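Local coordinates for protein SOSEKI 4 (Arabidopsis thaliana, PDB 6RSN), which polymerises through its DIX-like domain into filaments that help plant cells interpret polarity cues and orient their divisions, at residues 59-64 against 77-82. The protein carries 1 engineered substitution. Numbering follows the deposited sequence.
Sequences SKRTYK and FIFPVH
Arg61 and Phe79 meet where no direct hydrogen bond joins strand 55-63 to the loop of 79-82 and waters bridge them instead. Phe79 CD2 sits over one face of the Arg61 guanidinium, displaced toward its rim and 3.3 Å from Arg61 NH2; the two planes stand 72° apart, which rules out a parallel stack. Bends at chi2 (94°) and chi3 (65°) turn the arginine chain so that NE comes toward Phe79. At the edge of the guanidinium, in its plane, lie two waters.

These waters make the polar part of the contact. One accepts from Arg61 NH2 at 3.0 Å and from Phe79 N, and also bonds Ser59 OG at 2.7 Å. Another donates to two carbonyls, lying 2.8 Å from Lys60 O and 2.7 Å from Phe79 O, and accepts a longer bond from Arg61 NE. An alanine in place of Arg61 would probably cost each of the two waters one N-H donor and leave Phe79 CD2 without the guanidinium lying against it.

Van der Waals contacts flank this bridge. Ser59 CB rests 3.8 Å from Ile78 CG2. Val81 CB packs against the carbonyl oxygen of Lys60, with CB to O at 3.8 Å, and Val81 CG2 lies more loosely against Thr62 CG2.

In this DIX-like domain of ubiquitin-like fold, strand 55-63 runs between 86-92 and 66-71 in the mixed sheet. Strand 66-71 supplies Tyr70 for a cation-pi contact with Arg61 and Phe67 for one with Lys60, while the His82 ring meets the Phe67 ring with planes nearly perpendicular. Segment 77-82 starts in the short strand 77-78, paired antiparallel with 34-35; Ile78 and, in the loop beyond, Pro80 touch Tyr86 of strand 86-92.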
# COMPACT_ATOMS: atom_id res chain seq x y z
N SER A 59 2.18 5.38 -1.44
CA SER A 59 2.33 5.32 0.01
C SER A 59 2.32 6.75 0.55
O SER A 59 2.75 7.70 -0.11
CB SER A 59 3.60 4.58 0.42
OG SER A 59 4.74 5.31 -0.03
N LYS A 60 1.74 6.89 1.74
CA LYS A 60 1.70 8.21 2.36
C LYS A 60 3.11 8.60 2.83
O LYS A 60 3.86 7.86 3.49
CB LYS A 60 0.72 8.10 3.53
CG LYS A 60 0.29 9.43 4.14
CD LYS A 60 -0.55 9.12 5.38
CE LYS A 60 -1.19 10.37 5.92
NZ LYS A 60 -1.75 10.18 7.28
N ARG A 61 3.48 9.86 2.55
CA ARG A 61 4.82 10.32 2.88
C ARG A 61 4.76 11.80 3.32
O ARG A 61 3.96 12.55 2.80
CB ARG A 61 5.63 10.15 1.59
CG ARG A 61 6.96 10.88 1.61
CD ARG A 61 7.95 9.82 2.08
NE ARG A 61 8.01 8.76 1.06
CZ ARG A 61 8.90 8.74 0.07
NH1 ARG A 61 9.81 9.69 -0.02
NH2 ARG A 61 8.93 7.73 -0.78
N THR A 62 5.61 12.26 4.25
CA THR A 62 5.58 13.67 4.66
C THR A 62 5.92 14.60 3.49
O THR A 62 6.77 14.27 2.65
CB THR A 62 6.41 13.96 5.92
OG1 THR A 62 7.76 13.91 5.49
CG2 THR A 62 6.18 12.97 7.02
N TYR A 63 5.26 15.77 3.45
CA TYR A 63 5.44 16.75 2.39
C TYR A 63 4.95 18.11 2.90
O TYR A 63 3.76 18.25 3.21
CB TYR A 63 4.66 16.29 1.15
CG TYR A 63 4.60 17.29 0.02
CD1 TYR A 63 5.71 17.58 -0.75
CD2 TYR A 63 3.41 17.96 -0.27
CE1 TYR A 63 5.68 18.52 -1.77
CE2 TYR A 63 3.36 18.89 -1.29
CZ TYR A 63 4.48 19.15 -2.06
OH TYR A 63 4.38 20.05 -3.08
N LYS A 64 5.82 19.14 2.87
CA LYS A 64 5.46 20.48 3.27
C LYS A 64 4.82 20.40 4.66
O LYS A 64 5.39 19.79 5.55
CB LYS A 64 4.58 21.15 2.22
CG LYS A 64 5.28 22.19 1.35
CD LYS A 64 6.17 21.64 0.29
CE LYS A 64 5.78 22.27 -1.03
NZ LYS A 64 6.94 22.86 -1.73
N PHE A 77 10.74 0.29 -2.90
CA PHE A 77 10.80 0.22 -1.45
C PHE A 77 9.76 1.20 -0.92
O PHE A 77 9.51 2.27 -1.51
CB PHE A 77 12.19 0.72 -1.03
CG PHE A 77 12.55 0.67 0.44
CD1 PHE A 77 13.14 -0.46 0.98
CD2 PHE A 77 12.28 1.74 1.28
CE1 PHE A 77 13.52 -0.52 2.32
CE2 PHE A 77 12.69 1.68 2.62
CZ PHE A 77 13.28 0.56 3.14
N ILE A 78 9.13 0.80 0.19
CA ILE A 78 8.10 1.62 0.79
C ILE A 78 8.62 2.20 2.10
O ILE A 78 9.04 1.46 2.98
CB ILE A 78 6.82 0.81 1.06
CG1 ILE A 78 6.23 0.26 -0.25
CG2 ILE A 78 5.82 1.73 1.75
CD1 ILE A 78 4.97 -0.62 -0.05
N PHE A 79 8.62 3.53 2.22
CA PHE A 79 8.98 4.14 3.49
C PHE A 79 7.76 4.26 4.42
O PHE A 79 6.67 4.63 3.98
CB PHE A 79 9.59 5.51 3.20
CG PHE A 79 10.83 5.45 2.36
CD1 PHE A 79 12.05 5.13 2.94
CD2 PHE A 79 10.79 5.63 1.00
CE1 PHE A 79 13.19 5.10 2.15
CE2 PHE A 79 11.92 5.59 0.21
CZ PHE A 79 13.15 5.36 0.80
N PRO A 80 7.95 4.07 5.75
CA PRO A 80 6.87 4.25 6.73
C PRO A 80 6.57 5.72 7.01
O PRO A 80 7.40 6.60 6.73
CB PRO A 80 7.48 3.64 8.00
CG PRO A 80 8.95 3.95 7.85
CD PRO A 80 9.22 3.70 6.38
N VAL A 81 5.39 5.96 7.58
CA VAL A 81 4.98 7.28 8.06
C VAL A 81 4.69 7.17 9.55
O VAL A 81 4.01 6.24 9.99
CB VAL A 81 3.78 7.82 7.24
CG1 VAL A 81 2.43 7.28 7.70
CG2 VAL A 81 3.77 9.33 7.14
N HIS A 82 5.22 8.13 10.33
CA HIS A 82 5.17 8.09 11.79
C HIS A 82 5.86 6.82 12.30
O HIS A 82 6.94 6.47 11.85
CB HIS A 82 3.74 8.22 12.34
CG HIS A 82 2.87 9.22 11.64
ND1 HIS A 82 1.62 8.88 11.14
CD2 HIS A 82 3.05 10.53 11.36
CE1 HIS A 82 1.07 9.94 10.57
NE2 HIS A 82 1.93 10.96 10.69
O HOH W 1 7.43 5.23 -0.21
O HOH W 2 3.47 4.87 4.43
O HOH W 3 5.90 6.52 2.17